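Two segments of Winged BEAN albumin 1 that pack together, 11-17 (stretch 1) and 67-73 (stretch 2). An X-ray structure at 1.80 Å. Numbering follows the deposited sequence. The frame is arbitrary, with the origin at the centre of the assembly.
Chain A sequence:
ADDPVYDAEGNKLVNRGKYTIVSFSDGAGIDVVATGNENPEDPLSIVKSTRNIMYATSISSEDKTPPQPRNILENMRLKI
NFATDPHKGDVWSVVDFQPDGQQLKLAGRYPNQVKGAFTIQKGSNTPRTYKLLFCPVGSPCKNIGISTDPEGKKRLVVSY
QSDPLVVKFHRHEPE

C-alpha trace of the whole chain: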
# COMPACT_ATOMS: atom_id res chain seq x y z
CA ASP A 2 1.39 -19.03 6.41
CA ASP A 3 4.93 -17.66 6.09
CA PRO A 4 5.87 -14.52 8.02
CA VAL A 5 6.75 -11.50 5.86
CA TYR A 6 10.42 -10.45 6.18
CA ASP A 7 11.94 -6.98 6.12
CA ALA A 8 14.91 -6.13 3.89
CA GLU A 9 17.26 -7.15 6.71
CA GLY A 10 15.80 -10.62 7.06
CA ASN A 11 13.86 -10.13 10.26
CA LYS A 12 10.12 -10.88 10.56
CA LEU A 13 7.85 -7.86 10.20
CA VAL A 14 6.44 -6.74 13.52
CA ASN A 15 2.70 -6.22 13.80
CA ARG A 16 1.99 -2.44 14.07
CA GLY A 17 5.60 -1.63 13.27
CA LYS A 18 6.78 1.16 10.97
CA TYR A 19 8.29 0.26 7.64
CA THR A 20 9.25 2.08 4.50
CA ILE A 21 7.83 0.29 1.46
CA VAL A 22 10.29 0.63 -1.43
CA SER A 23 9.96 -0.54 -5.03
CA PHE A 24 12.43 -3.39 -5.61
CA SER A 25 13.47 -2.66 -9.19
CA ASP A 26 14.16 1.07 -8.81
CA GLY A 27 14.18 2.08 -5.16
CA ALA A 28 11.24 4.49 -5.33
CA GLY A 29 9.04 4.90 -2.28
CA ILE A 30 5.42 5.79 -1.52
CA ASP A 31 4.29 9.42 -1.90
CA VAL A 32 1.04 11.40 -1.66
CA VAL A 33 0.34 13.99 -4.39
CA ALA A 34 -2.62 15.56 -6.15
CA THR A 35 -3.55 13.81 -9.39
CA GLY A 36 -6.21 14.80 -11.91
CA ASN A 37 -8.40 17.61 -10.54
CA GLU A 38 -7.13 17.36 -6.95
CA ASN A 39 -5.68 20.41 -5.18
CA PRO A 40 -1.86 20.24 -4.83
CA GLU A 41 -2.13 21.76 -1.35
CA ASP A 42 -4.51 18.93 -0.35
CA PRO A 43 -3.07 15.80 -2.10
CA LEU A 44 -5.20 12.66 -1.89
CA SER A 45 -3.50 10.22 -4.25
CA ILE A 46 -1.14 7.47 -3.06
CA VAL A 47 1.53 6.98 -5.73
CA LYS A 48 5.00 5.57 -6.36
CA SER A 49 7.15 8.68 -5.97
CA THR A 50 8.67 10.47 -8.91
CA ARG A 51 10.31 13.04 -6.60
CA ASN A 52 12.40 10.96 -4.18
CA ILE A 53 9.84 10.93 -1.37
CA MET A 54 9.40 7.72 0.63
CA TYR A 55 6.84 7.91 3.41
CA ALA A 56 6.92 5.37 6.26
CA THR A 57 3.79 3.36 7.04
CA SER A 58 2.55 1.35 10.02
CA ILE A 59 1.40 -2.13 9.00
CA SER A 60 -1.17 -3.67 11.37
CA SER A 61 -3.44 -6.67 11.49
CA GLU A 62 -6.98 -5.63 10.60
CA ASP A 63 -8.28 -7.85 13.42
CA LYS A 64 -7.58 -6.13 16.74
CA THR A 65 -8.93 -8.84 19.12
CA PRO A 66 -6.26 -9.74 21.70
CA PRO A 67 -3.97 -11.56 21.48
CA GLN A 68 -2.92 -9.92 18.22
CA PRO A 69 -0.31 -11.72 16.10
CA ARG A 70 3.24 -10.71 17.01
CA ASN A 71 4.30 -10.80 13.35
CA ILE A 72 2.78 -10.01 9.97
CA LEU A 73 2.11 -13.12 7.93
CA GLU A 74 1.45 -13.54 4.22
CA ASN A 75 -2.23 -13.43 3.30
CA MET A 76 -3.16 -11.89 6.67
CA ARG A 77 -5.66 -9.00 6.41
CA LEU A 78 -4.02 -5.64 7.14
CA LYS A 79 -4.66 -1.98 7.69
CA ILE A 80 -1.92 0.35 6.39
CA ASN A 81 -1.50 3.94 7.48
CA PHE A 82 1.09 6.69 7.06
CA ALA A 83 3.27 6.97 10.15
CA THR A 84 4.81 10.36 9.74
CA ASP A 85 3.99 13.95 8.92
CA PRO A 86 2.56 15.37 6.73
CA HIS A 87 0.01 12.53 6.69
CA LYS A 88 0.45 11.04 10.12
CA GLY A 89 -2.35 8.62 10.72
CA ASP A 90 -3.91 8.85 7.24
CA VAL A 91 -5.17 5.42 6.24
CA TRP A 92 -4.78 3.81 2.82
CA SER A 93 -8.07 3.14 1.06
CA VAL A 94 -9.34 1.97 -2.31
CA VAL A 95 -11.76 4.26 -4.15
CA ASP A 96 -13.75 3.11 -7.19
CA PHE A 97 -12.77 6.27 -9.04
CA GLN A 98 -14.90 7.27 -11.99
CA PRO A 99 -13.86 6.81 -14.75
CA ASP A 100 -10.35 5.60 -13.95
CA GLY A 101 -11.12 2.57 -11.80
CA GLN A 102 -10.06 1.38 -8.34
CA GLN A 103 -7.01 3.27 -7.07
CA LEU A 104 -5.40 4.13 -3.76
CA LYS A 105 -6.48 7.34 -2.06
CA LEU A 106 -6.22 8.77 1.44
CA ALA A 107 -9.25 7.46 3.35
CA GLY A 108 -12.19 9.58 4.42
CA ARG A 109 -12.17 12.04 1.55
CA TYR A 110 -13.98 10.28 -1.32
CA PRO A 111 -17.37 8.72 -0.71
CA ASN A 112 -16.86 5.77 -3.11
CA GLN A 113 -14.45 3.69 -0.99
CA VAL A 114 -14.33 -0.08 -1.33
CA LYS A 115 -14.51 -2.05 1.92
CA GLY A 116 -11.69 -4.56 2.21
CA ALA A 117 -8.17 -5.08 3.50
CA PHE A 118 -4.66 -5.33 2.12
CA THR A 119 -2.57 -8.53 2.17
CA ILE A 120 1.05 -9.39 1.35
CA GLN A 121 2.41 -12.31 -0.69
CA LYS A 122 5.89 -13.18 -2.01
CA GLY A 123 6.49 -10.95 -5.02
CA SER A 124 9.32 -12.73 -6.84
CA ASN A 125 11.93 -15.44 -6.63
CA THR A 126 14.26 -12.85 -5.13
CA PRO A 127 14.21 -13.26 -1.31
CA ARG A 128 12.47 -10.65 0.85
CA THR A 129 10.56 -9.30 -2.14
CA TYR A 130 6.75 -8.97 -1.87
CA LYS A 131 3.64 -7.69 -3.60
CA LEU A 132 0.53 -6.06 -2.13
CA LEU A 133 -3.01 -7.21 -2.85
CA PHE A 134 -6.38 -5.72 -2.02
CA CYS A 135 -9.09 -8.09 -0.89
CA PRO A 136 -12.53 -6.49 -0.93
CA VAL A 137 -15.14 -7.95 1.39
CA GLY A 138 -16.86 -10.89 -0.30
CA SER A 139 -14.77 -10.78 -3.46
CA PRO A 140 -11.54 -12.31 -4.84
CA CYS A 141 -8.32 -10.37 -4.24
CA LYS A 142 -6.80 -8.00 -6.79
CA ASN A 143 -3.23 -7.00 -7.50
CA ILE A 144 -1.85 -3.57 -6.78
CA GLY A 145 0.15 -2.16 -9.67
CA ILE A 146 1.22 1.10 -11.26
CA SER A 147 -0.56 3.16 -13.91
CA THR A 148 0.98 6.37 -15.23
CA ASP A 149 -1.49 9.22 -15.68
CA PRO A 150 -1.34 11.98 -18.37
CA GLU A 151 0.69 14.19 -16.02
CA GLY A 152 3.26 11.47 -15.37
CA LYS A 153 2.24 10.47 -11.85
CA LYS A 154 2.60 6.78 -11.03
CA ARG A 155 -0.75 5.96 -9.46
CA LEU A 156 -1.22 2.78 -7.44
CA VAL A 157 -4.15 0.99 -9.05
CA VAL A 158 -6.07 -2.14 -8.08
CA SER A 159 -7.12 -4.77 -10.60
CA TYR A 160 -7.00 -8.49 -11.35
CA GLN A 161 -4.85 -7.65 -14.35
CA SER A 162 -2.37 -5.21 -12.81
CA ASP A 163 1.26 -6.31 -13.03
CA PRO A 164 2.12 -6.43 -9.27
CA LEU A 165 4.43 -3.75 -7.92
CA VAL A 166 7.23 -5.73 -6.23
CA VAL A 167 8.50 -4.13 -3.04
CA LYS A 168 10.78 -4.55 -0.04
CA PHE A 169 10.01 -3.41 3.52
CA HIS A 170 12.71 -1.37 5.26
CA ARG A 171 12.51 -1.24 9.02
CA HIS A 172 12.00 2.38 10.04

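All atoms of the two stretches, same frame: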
# COMPACT_ATOMS: atom_id res chain seq x y z
N ASN A 11 14.55 -9.92 9.01
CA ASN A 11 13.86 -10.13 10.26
C ASN A 11 12.35 -10.14 9.97
O ASN A 11 11.91 -9.53 8.99
CB ASN A 11 14.19 -9.02 11.25
CG ASN A 11 15.65 -9.00 11.61
OD1 ASN A 11 16.31 -7.99 11.45
ND2 ASN A 11 16.16 -10.12 12.09
N LYS A 12 11.57 -10.85 10.77
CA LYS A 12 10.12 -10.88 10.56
C LYS A 12 9.52 -9.50 10.83
O LYS A 12 9.98 -8.77 11.72
CB LYS A 12 9.45 -11.87 11.49
CG LYS A 12 9.89 -13.30 11.30
CD LYS A 12 9.16 -14.12 12.32
CE LYS A 12 9.62 -15.54 12.36
NZ LYS A 12 8.89 -16.25 13.46
N LEU A 13 8.52 -9.14 10.04
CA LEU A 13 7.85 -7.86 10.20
C LEU A 13 7.12 -7.92 11.53
O LEU A 13 6.60 -8.96 11.92
CB LEU A 13 6.84 -7.64 9.08
CG LEU A 13 7.10 -6.49 8.11
CD1 LEU A 13 8.44 -6.67 7.44
CD2 LEU A 13 5.98 -6.41 7.08
N VAL A 14 7.10 -6.80 12.24
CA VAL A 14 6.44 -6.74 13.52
C VAL A 14 5.08 -6.09 13.34
O VAL A 14 4.98 -5.04 12.72
CB VAL A 14 7.28 -5.94 14.55
CG1 VAL A 14 6.47 -5.70 15.82
CG2 VAL A 14 8.56 -6.69 14.87
N ASN A 15 4.05 -6.73 13.89
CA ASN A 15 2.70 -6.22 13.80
C ASN A 15 2.65 -4.81 14.43
O ASN A 15 3.12 -4.62 15.56
CB ASN A 15 1.73 -7.19 14.50
CG ASN A 15 0.27 -6.84 14.27
OD1 ASN A 15 -0.08 -5.96 13.46
ND2 ASN A 15 -0.60 -7.54 14.98
N ARG A 16 2.13 -3.85 13.67
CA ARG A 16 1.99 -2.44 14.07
C ARG A 16 3.30 -1.66 13.98
O ARG A 16 3.38 -0.52 14.43
CB ARG A 16 1.40 -2.31 15.48
CG ARG A 16 -0.08 -2.64 15.56
CD ARG A 16 -0.56 -2.66 17.00
NE ARG A 16 -0.60 -4.03 17.49
CZ ARG A 16 0.12 -4.50 18.51
NH1 ARG A 16 0.95 -3.69 19.17
NH2 ARG A 16 0.06 -5.79 18.82
N GLY A 17 4.31 -2.28 13.40
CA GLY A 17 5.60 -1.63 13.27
C GLY A 17 5.63 -0.70 12.09
O GLY A 17 4.75 -0.76 11.22
N PRO A 67 -5.33 -12.01 21.75
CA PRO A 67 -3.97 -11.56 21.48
C PRO A 67 -3.73 -11.37 19.98
O PRO A 67 -4.08 -12.23 19.17
CB PRO A 67 -3.13 -12.69 22.05
CG PRO A 67 -3.94 -13.88 21.69
CD PRO A 67 -5.35 -13.47 22.00
N GLN A 68 -3.19 -10.22 19.62
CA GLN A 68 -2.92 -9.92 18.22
C GLN A 68 -1.65 -10.66 17.84
O GLN A 68 -0.81 -10.95 18.69
CB GLN A 68 -2.71 -8.41 18.03
CG GLN A 68 -3.96 -7.55 18.19
CD GLN A 68 -3.67 -6.11 17.84
OE1 GLN A 68 -2.92 -5.82 16.91
NE2 GLN A 68 -4.26 -5.19 18.59
N PRO A 69 -1.51 -11.01 16.55
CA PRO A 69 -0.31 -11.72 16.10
C PRO A 69 0.92 -10.84 16.32
O PRO A 69 0.87 -9.62 16.09
CB PRO A 69 -0.57 -11.91 14.61
CG PRO A 69 -2.06 -11.92 14.51
CD PRO A 69 -2.44 -10.80 15.43
N ARG A 70 2.01 -11.44 16.79
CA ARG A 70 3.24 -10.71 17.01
C ARG A 70 3.84 -10.26 15.68
O ARG A 70 4.30 -9.13 15.56
CB ARG A 70 4.24 -11.58 17.77
N ASN A 71 3.74 -11.11 14.66
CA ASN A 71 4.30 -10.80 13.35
C ASN A 71 3.28 -10.80 12.23
O ASN A 71 2.21 -11.41 12.33
CB ASN A 71 5.41 -11.80 13.02
CG ASN A 71 6.49 -11.81 14.07
OD1 ASN A 71 6.55 -12.73 14.87
ND2 ASN A 71 7.32 -10.78 14.10
N ILE A 72 3.63 -10.11 11.15
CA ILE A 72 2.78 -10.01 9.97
C ILE A 72 3.05 -11.23 9.13
O ILE A 72 4.21 -11.57 8.89
CB ILE A 72 3.10 -8.73 9.13
CG1 ILE A 72 2.87 -7.45 9.96
CG2 ILE A 72 2.27 -8.72 7.83
CD1 ILE A 72 1.43 -7.25 10.40
N LEU A 73 1.98 -11.92 8.73
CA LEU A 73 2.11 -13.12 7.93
C LEU A 73 1.54 -12.86 6.55
O LEU A 73 0.75 -11.94 6.38
CB LEU A 73 1.34 -14.29 8.56
CG LEU A 73 1.64 -14.70 10.01
CD1 LEU A 73 0.78 -15.91 10.35
CD2 LEU A 73 3.11 -15.01 10.20

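Two irregular segments of Winged BEAN albumin 1 meet here through a single beta bridge, supplemented by hydrogen bonds from asparagine, arginine and glutamine side chains. The bridge pairs Val 14 with Asn 71, whose CA atoms lie 4.6 Å apart, and two backbone bonds define it: Asn 15 N donates to Arg 70 O at 2.9 Å with a nearly straight angle of 169°, and Ile 72 N reaches Leu 13 O over a longer 3.3 Å. That carbonyl is shared: the CA-to-CB bond of Asn 71 points sideways, but the end of its side chain comes nearer to stretch 1, and Asn 71 ND2 donates to Leu 13 O at 2.9 Å. The example illustrates a general principle, that a carbonyl oxygen has two lone pairs and can accept two hydrogen bonds.

Side chains add further bonds alongside the bridge. Asn 15 ND2 donates to Pro 69 O at 2.8 Å, capturing a carbonyl one residue before the one bound by its own backbone. Arg 16 follows, its NE donating to Gln 68 OE1 at 3.0 Å, so that the glutamine oxygen sits at the guanidinium edge. A type II turn from Val 14 to Gly 17, closed by Gly 17 N to Val 14 O at 2.9 Å, carries stretch 1 onward.

Apolar packing complements these polar links: Leu 13 CB and Ile 72 CB approach to 3.9 Å, and both residues are buried.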